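Local coordinates for RagB/SusD domain protein (PDB 5J5U) that binds chitin and probably captures chitin chains at the outer membrane for uptake, as a SusD-like protein of a chitin-utilization system, at residues A[50-56]-A[302-308]; A[44-48]-A[430-434]; A[121-125]-A[146-150]. All coordinates share one frame; numbering follows the deposited sequence.

Contact 1: residues A[50-56]-A[302-308]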
# COMPACT_ATOMS: atom_id res chain seq x y z
N SER A 50 13.27 -9.64 1.88
CA SER A 50 14.73 -9.54 2.00
C SER A 50 15.46 -10.55 1.09
O SER A 50 14.90 -11.56 0.69
CB SER A 50 15.15 -9.72 3.47
OG SER A 50 16.46 -9.22 3.68
N GLY A 51 16.71 -10.29 0.75
CA GLY A 51 17.46 -11.27 -0.03
C GLY A 51 18.12 -10.81 -1.30
O GLY A 51 19.26 -11.19 -1.57
N SER A 52 17.40 -10.03 -2.10
CA SER A 52 17.96 -9.50 -3.34
C SER A 52 18.93 -8.34 -3.06
O SER A 52 18.88 -7.73 -2.00
CB SER A 52 16.86 -9.01 -4.28
OG SER A 52 16.43 -7.70 -3.96
N TRP A 53 19.82 -8.06 -4.00
CA TRP A 53 20.77 -6.96 -3.86
C TRP A 53 20.07 -5.62 -3.62
O TRP A 53 20.32 -4.95 -2.63
CB TRP A 53 21.67 -6.86 -5.10
CG TRP A 53 22.47 -5.60 -5.16
CD1 TRP A 53 22.28 -4.55 -6.02
CD2 TRP A 53 23.58 -5.23 -4.32
NE1 TRP A 53 23.21 -3.57 -5.78
CE2 TRP A 53 24.02 -3.96 -4.74
CE3 TRP A 53 24.24 -5.85 -3.26
CZ2 TRP A 53 25.08 -3.29 -4.14
CZ3 TRP A 53 25.30 -5.19 -2.66
CH2 TRP A 53 25.71 -3.93 -3.11
N ALA A 54 19.18 -5.23 -4.52
CA ALA A 54 18.57 -3.90 -4.44
C ALA A 54 17.74 -3.70 -3.14
O ALA A 54 17.90 -2.70 -2.41
CB ALA A 54 17.69 -3.67 -5.67
N VAL A 55 16.88 -4.66 -2.84
CA VAL A 55 15.98 -4.49 -1.71
C VAL A 55 16.77 -4.51 -0.39
O VAL A 55 16.60 -3.63 0.46
CB VAL A 55 14.86 -5.57 -1.72
CG1 VAL A 55 14.00 -5.45 -0.52
CG2 VAL A 55 13.99 -5.44 -2.99
N THR A 56 17.67 -5.47 -0.25
CA THR A 56 18.42 -5.63 0.99
C THR A 56 19.40 -4.50 1.21
O THR A 56 19.46 -3.93 2.32
CB THR A 56 19.24 -6.94 1.03
OG1 THR A 56 18.42 -8.04 0.62
CG2 THR A 56 19.77 -7.18 2.46
N VAL A 302 13.98 -14.95 4.67
CA VAL A 302 15.33 -14.41 4.77
C VAL A 302 15.31 -13.28 5.79
O VAL A 302 14.48 -12.38 5.70
CB VAL A 302 15.86 -13.88 3.40
CG1 VAL A 302 17.24 -13.21 3.58
CG2 VAL A 302 15.94 -15.00 2.35
N ARG A 303 16.23 -13.33 6.75
CA ARG A 303 16.34 -12.29 7.76
C ARG A 303 16.62 -10.92 7.12
O ARG A 303 17.50 -10.79 6.26
CB ARG A 303 17.46 -12.64 8.75
CG ARG A 303 17.71 -11.61 9.87
CD ARG A 303 16.90 -11.91 11.11
NE ARG A 303 17.08 -10.91 12.16
CZ ARG A 303 16.75 -11.08 13.44
NH1 ARG A 303 16.23 -12.24 13.86
NH2 ARG A 303 16.95 -10.10 14.31
N PRO A 304 15.86 -9.89 7.54
CA PRO A 304 16.11 -8.52 7.07
C PRO A 304 17.56 -8.10 7.32
O PRO A 304 18.11 -8.38 8.38
CB PRO A 304 15.13 -7.68 7.91
CG PRO A 304 14.03 -8.64 8.29
CD PRO A 304 14.73 -9.97 8.48
N GLY A 305 18.18 -7.48 6.33
CA GLY A 305 19.56 -7.07 6.43
C GLY A 305 20.50 -8.13 5.89
O GLY A 305 21.70 -7.91 5.79
N VAL A 306 19.95 -9.27 5.50
CA VAL A 306 20.77 -10.39 5.04
C VAL A 306 20.47 -10.69 3.59
O VAL A 306 19.32 -10.84 3.21
CB VAL A 306 20.53 -11.66 5.92
CG1 VAL A 306 21.26 -12.88 5.36
CG2 VAL A 306 20.94 -11.40 7.37
N PHE A 307 21.51 -10.74 2.76
CA PHE A 307 21.37 -11.11 1.35
C PHE A 307 21.08 -12.62 1.22
O PHE A 307 21.41 -13.39 2.12
CB PHE A 307 22.65 -10.76 0.57
CG PHE A 307 22.96 -9.28 0.50
CD1 PHE A 307 22.15 -8.42 -0.25
CD2 PHE A 307 24.08 -8.75 1.14
CE1 PHE A 307 22.44 -7.06 -0.35
CE2 PHE A 307 24.38 -7.39 1.06
CZ PHE A 307 23.56 -6.55 0.31
N ARG A 308 20.46 -13.05 0.11
CA ARG A 308 20.10 -14.46 -0.08
C ARG A 308 21.33 -15.38 -0.16
O ARG A 308 21.27 -16.53 0.27
CB ARG A 308 19.22 -14.64 -1.34
CG ARG A 308 19.92 -14.37 -2.68
CD ARG A 308 18.93 -14.16 -3.85
NE ARG A 308 18.00 -15.28 -4.04
CZ ARG A 308 18.23 -16.33 -4.83
NH1 ARG A 308 19.36 -16.40 -5.53
NH2 ARG A 308 17.34 -17.31 -4.93
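Two hydrogen bonds join Ser50 and Gly51 to the 302-308 loop. Arg308 N donates to Gly51 O at 2.8 Å, lying in the carbonyl plane on a lone pair. The second is longer: Ser50 OG donates to Arg303 O at 3.2 Å, from above the plane of that carbonyl. Val306 N, which closes the type II turn of 303-306, reaches the same oxygen from the opposite face, so Arg303 O is gripped from two sides.

Within 50-56 the hydroxyl of Thr56 works as a relay. It accepts from Gly51 N at 2.8 Å, measured to Thr56 OG1, and donates to Ser52 O, 2.7 Å from OG1. Ser52 caps the helix start, its OG taking Val55 N at 3.3 Å, and this hydroxyl is also bonded to Asp258.

Apolar contact centres on Phe307. With chi1 at -47°, Thr56 turns OG1 beside its own backbone N and sends CG2 the other way, over one face of the Phe307 ring in a CH-pi contact, 4.1 Å from CG2 to the ring centroid. Trp53 lies alongside, its six-membered ring only 18° from parallel to that of Phe307 but slid so far that they barely overlap; Trp53 CE3 meets Phe307 CE1 at 3.6 Å. The true stacking partner of Phe307 is Trp309.

Both glycines suit their backbone: at Gly51 a CB would press on Arg308 CB and on the preceding carbonyl, whereas Gly305 has the positive phi usual at the third position of a type II turn. Arg308 lays its aliphatic chain along Gly51 O and carries NE to His259. The result is the Ser52-capped start of helix 53-60 set beside a type II beta turn, which Ser50 and Thr56 touch.

Contact 2: residues A[44-48]-A[430-434]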
# COMPACT_ATOMS: atom_id res chain seq x y z
N GLY A 44 11.28 -2.95 1.83
CA GLY A 44 12.37 -3.25 2.73
C GLY A 44 12.19 -2.63 4.11
O GLY A 44 12.53 -3.25 5.12
N PHE A 45 11.66 -1.41 4.16
CA PHE A 45 11.46 -0.69 5.42
C PHE A 45 10.53 -1.49 6.34
O PHE A 45 10.78 -1.62 7.54
CB PHE A 45 10.84 0.71 5.22
CG PHE A 45 11.72 1.71 4.52
CD1 PHE A 45 13.07 1.46 4.29
CD2 PHE A 45 11.19 2.94 4.12
CE1 PHE A 45 13.87 2.40 3.65
CE2 PHE A 45 11.98 3.89 3.47
CZ PHE A 45 13.32 3.62 3.24
N VAL A 46 9.44 -2.02 5.79
CA VAL A 46 8.45 -2.66 6.63
C VAL A 46 8.68 -4.20 6.64
O VAL A 46 7.89 -4.95 7.19
CB VAL A 46 7.01 -2.27 6.16
CG1 VAL A 46 6.52 -3.18 5.00
CG2 VAL A 46 6.05 -2.27 7.32
N GLN A 47 9.81 -4.63 6.09
CA GLN A 47 10.27 -6.01 6.16
C GLN A 47 9.25 -7.00 5.60
O GLN A 47 9.03 -8.08 6.14
CB GLN A 47 10.65 -6.34 7.60
CG GLN A 47 11.70 -5.39 8.16
CD GLN A 47 12.27 -5.82 9.54
OE1 GLN A 47 11.62 -6.54 10.31
NE2 GLN A 47 13.48 -5.35 9.85
N HIS A 48 8.62 -6.60 4.49
CA HIS A 48 7.90 -7.53 3.66
C HIS A 48 8.91 -8.46 2.95
O HIS A 48 8.65 -9.66 2.79
CB HIS A 48 7.07 -6.77 2.62
CG HIS A 48 5.70 -6.39 3.11
ND1 HIS A 48 4.87 -5.55 2.40
CD2 HIS A 48 5.03 -6.72 4.23
CE1 HIS A 48 3.74 -5.40 3.06
NE2 HIS A 48 3.81 -6.09 4.18
N LEU A 430 9.02 -4.67 14.20
CA LEU A 430 9.92 -5.15 13.17
C LEU A 430 11.16 -5.67 13.82
O LEU A 430 11.45 -5.36 14.96
CB LEU A 430 10.26 -4.04 12.15
CG LEU A 430 9.08 -3.41 11.36
CD1 LEU A 430 9.57 -2.35 10.34
CD2 LEU A 430 8.19 -4.48 10.69
N LEU A 431 11.87 -6.53 13.11
CA LEU A 431 13.16 -7.01 13.56
C LEU A 431 14.12 -5.86 13.50
O LEU A 431 14.12 -5.10 12.54
CB LEU A 431 13.63 -8.16 12.67
CG LEU A 431 12.77 -9.41 12.87
CD1 LEU A 431 13.07 -10.52 11.85
CD2 LEU A 431 13.03 -9.90 14.30
N PRO A 432 14.99 -5.76 14.50
CA PRO A 432 15.95 -4.66 14.56
C PRO A 432 17.02 -4.82 13.48
O PRO A 432 17.43 -5.92 13.18
CB PRO A 432 16.54 -4.78 15.97
CG PRO A 432 16.39 -6.24 16.29
CD PRO A 432 15.10 -6.66 15.66
N ILE A 433 17.39 -3.71 12.86
CA ILE A 433 18.45 -3.67 11.86
C ILE A 433 19.76 -3.25 12.51
O ILE A 433 19.90 -2.13 12.98
CB ILE A 433 18.06 -2.71 10.70
CG1 ILE A 433 16.82 -3.25 9.95
CG2 ILE A 433 19.22 -2.49 9.73
CD1 ILE A 433 17.08 -4.58 9.23
N THR A 434 20.75 -4.15 12.54
CA THR A 434 21.98 -3.87 13.27
C THR A 434 23.19 -3.80 12.35
O THR A 434 24.32 -3.60 12.81
CB THR A 434 22.25 -4.95 14.37
OG1 THR A 434 22.25 -6.26 13.79
CG2 THR A 434 21.20 -4.87 15.50
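Gln47 presents its side-chain amide to the backbone of Leu431, and both polar ends are satisfied by that one residue. Leu431 N donates to Gln47 OE1 at 2.8 Å, while Gln47 NE2 donates to Leu431 O, also at 2.8 Å. Neither donor lies quite flat: each is tilted some 20° from the carbonyl plane it approaches. With CG set beside its backbone N (chi1 -57°) and the chain extended beyond, Gln47 spans the distance between the two backbones. The paired bonds fix the rotation of the amide, and Ile433 CD1 packs at 3.7 Å from Gln47 NE2. Shortening this residue to alanine is likely to leave Leu431 N and O without these partners and to open a gap beside Leu430 CB.

Leu430 lays its carbons against oxygens: CB rests 3.4 Å from Gln47 OE1, and CD2 lies 3.5 Å from Val46 O, a carbonyl satisfied by Trp408 NE1. Gln47 O is bonded to Ser261 OG.

Gln47, at positive phi, is the C-prime residue of the Schellman motif that ends helix 31-45. The 430-434 loop is thus hung from this helix end, with Leu430 also packed on Trp422 of helix 415-425 and Leu263 of helix 262-270.

Contact 3: residues A[121-125]-A[146-150]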
# COMPACT_ATOMS: atom_id res chain seq x y z
N ASP A 121 4.21 17.30 2.96
CA ASP A 121 3.66 18.46 2.25
C ASP A 121 4.14 18.40 0.81
O ASP A 121 5.32 18.25 0.55
CB ASP A 121 4.08 19.79 2.89
CG ASP A 121 3.53 20.00 4.30
OD1 ASP A 121 2.69 19.21 4.79
OD2 ASP A 121 3.94 20.99 4.93
N VAL A 122 3.22 18.50 -0.14
CA VAL A 122 3.58 18.39 -1.56
C VAL A 122 2.72 19.33 -2.40
O VAL A 122 1.60 19.67 -2.02
CB VAL A 122 3.39 16.94 -2.11
CG1 VAL A 122 4.29 15.94 -1.40
CG2 VAL A 122 1.95 16.53 -2.04
N PRO A 123 3.23 19.74 -3.57
CA PRO A 123 2.34 20.44 -4.51
C PRO A 123 1.11 19.60 -4.87
O PRO A 123 1.19 18.40 -5.23
CB PRO A 123 3.23 20.69 -5.74
CG PRO A 123 4.63 20.69 -5.20
CD PRO A 123 4.64 19.75 -4.01
N TYR A 124 -0.06 20.21 -4.71
CA TYR A 124 -1.29 19.50 -5.05
C TYR A 124 -2.27 20.49 -5.70
O TYR A 124 -2.45 20.48 -6.92
CB TYR A 124 -1.87 18.84 -3.80
CG TYR A 124 -3.11 18.02 -4.04
CD1 TYR A 124 -3.19 17.12 -5.09
CD2 TYR A 124 -4.21 18.13 -3.18
CE1 TYR A 124 -4.33 16.37 -5.31
CE2 TYR A 124 -5.36 17.37 -3.38
CZ TYR A 124 -5.42 16.49 -4.46
OH TYR A 124 -6.55 15.72 -4.67
N SER A 125 -2.85 21.36 -4.89
CA SER A 125 -3.82 22.35 -5.37
C SER A 125 -3.31 23.16 -6.56
O SER A 125 -4.07 23.45 -7.47
CB SER A 125 -4.22 23.28 -4.22
OG SER A 125 -3.13 24.09 -3.82
N ILE A 146 -4.32 18.93 2.64
CA ILE A 146 -4.43 17.97 1.54
C ILE A 146 -5.46 16.94 1.95
O ILE A 146 -6.33 16.56 1.17
CB ILE A 146 -3.08 17.27 1.20
CG1 ILE A 146 -2.03 18.27 0.69
CG2 ILE A 146 -3.29 16.19 0.16
CD1 ILE A 146 -0.72 17.63 0.23
N TYR A 147 -5.36 16.49 3.19
CA TYR A 147 -6.29 15.50 3.71
C TYR A 147 -7.75 16.01 3.86
O TYR A 147 -8.69 15.24 3.58
CB TYR A 147 -5.77 14.98 5.05
CG TYR A 147 -5.04 13.68 4.91
CD1 TYR A 147 -3.76 13.62 4.33
CD2 TYR A 147 -5.64 12.49 5.30
CE1 TYR A 147 -3.09 12.41 4.20
CE2 TYR A 147 -4.99 11.28 5.16
CZ TYR A 147 -3.72 11.24 4.61
OH TYR A 147 -3.13 10.02 4.48
N ASN A 148 -7.94 17.25 4.32
CA ASN A 148 -9.30 17.83 4.35
C ASN A 148 -9.87 17.89 2.93
O ASN A 148 -11.06 17.63 2.71
CB ASN A 148 -9.31 19.23 4.96
CG ASN A 148 -9.15 19.21 6.47
OD1 ASN A 148 -9.51 18.23 7.13
ND2 ASN A 148 -8.60 20.29 7.03
N SER A 149 -9.02 18.24 1.97
CA SER A 149 -9.44 18.29 0.58
C SER A 149 -9.79 16.86 0.05
O SER A 149 -10.79 16.67 -0.67
CB SER A 149 -8.35 18.97 -0.26
OG SER A 149 -8.55 18.81 -1.64
N PHE A 150 -9.02 15.85 0.48
CA PHE A 150 -9.36 14.44 0.18
C PHE A 150 -10.77 14.09 0.68
O PHE A 150 -11.59 13.53 -0.06
CB PHE A 150 -8.37 13.46 0.83
CG PHE A 150 -7.00 13.42 0.19
CD1 PHE A 150 -6.79 13.91 -1.08
CD2 PHE A 150 -5.93 12.85 0.88
CE1 PHE A 150 -5.54 13.86 -1.65
CE2 PHE A 150 -4.67 12.80 0.31
CZ PHE A 150 -4.48 13.29 -0.95
O HOH W 1 -8.52 16.12 -3.34
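Ile146 and Phe150, one helical turn apart, form the close-packed side on which Val122 and Tyr124 settle. Ile146 divides its branches between the two: CD1 meets Val122 CG2 at 3.7 Å, the side chains crossing at about a right angle, and CG2 comes to 4.0 Å from Tyr124 CD2. The Tyr124 side chain, extended with CG opposite its backbone N (chi1 -177°), reaches across to the helix, where the edge of Phe150 is turned to its ring face. This is an offset edge-to-face pair, the planes at 70° and the centroids 5.7 Å apart. Phe150 CE1 leads, 3.9 Å from Tyr124 CZ. The phenol oxygen in turn lies in the plane of the Phe150 ring, with Tyr124 OH 3.7 Å from Phe150 CE1, which probably limits how far either ring can turn.

Toward Ser149 the contact is looser and wetter. Ser149 OG stands at the Tyr124 ring edge, 3.9 Å from CE2, with no direct hydrogen bond between the two side chains. A water is placed so that it could bridge the hydroxyls, 3.2 Å from Ser149 OG, but its modelled approach to Tyr124 OH is too short to be trusted. The firmer polar partner of Tyr124 OH is Lys108 NZ.

Helix 143-160 is therefore joined through this patch to the loop that leaves helix 98-119. That earlier helix underlies both sides, Ala112 touching Tyr124 and Val109 touching Phe150. Trp73 and Tyr77 of helix 66-90 pack on Val122, and Leu192 of helix 178-195 touches Phe150.

How the contacts relate
Followed from the N terminus, the chain opens all three loops in turn and closes them in reverse order, so the contacts nest and none cross. Contact 2 starts at the end of helix 31-45, contact 1 opens just after it, and contact 3 begins after helix 98-119. Contact 3 closes first, a short local loop onto helix 143-160; contact 1 follows at 302-308, and contact 2 closes the widest loop at 430-434. Contacts 1 and 2 touch, Pro304 packing on Gln47, Leu431 and Ile433, so two distant loops meet around one helix-to-helix junction. Contact 3 stands apart, its centre about 35 Å from that of contact 1, across the chain's centre.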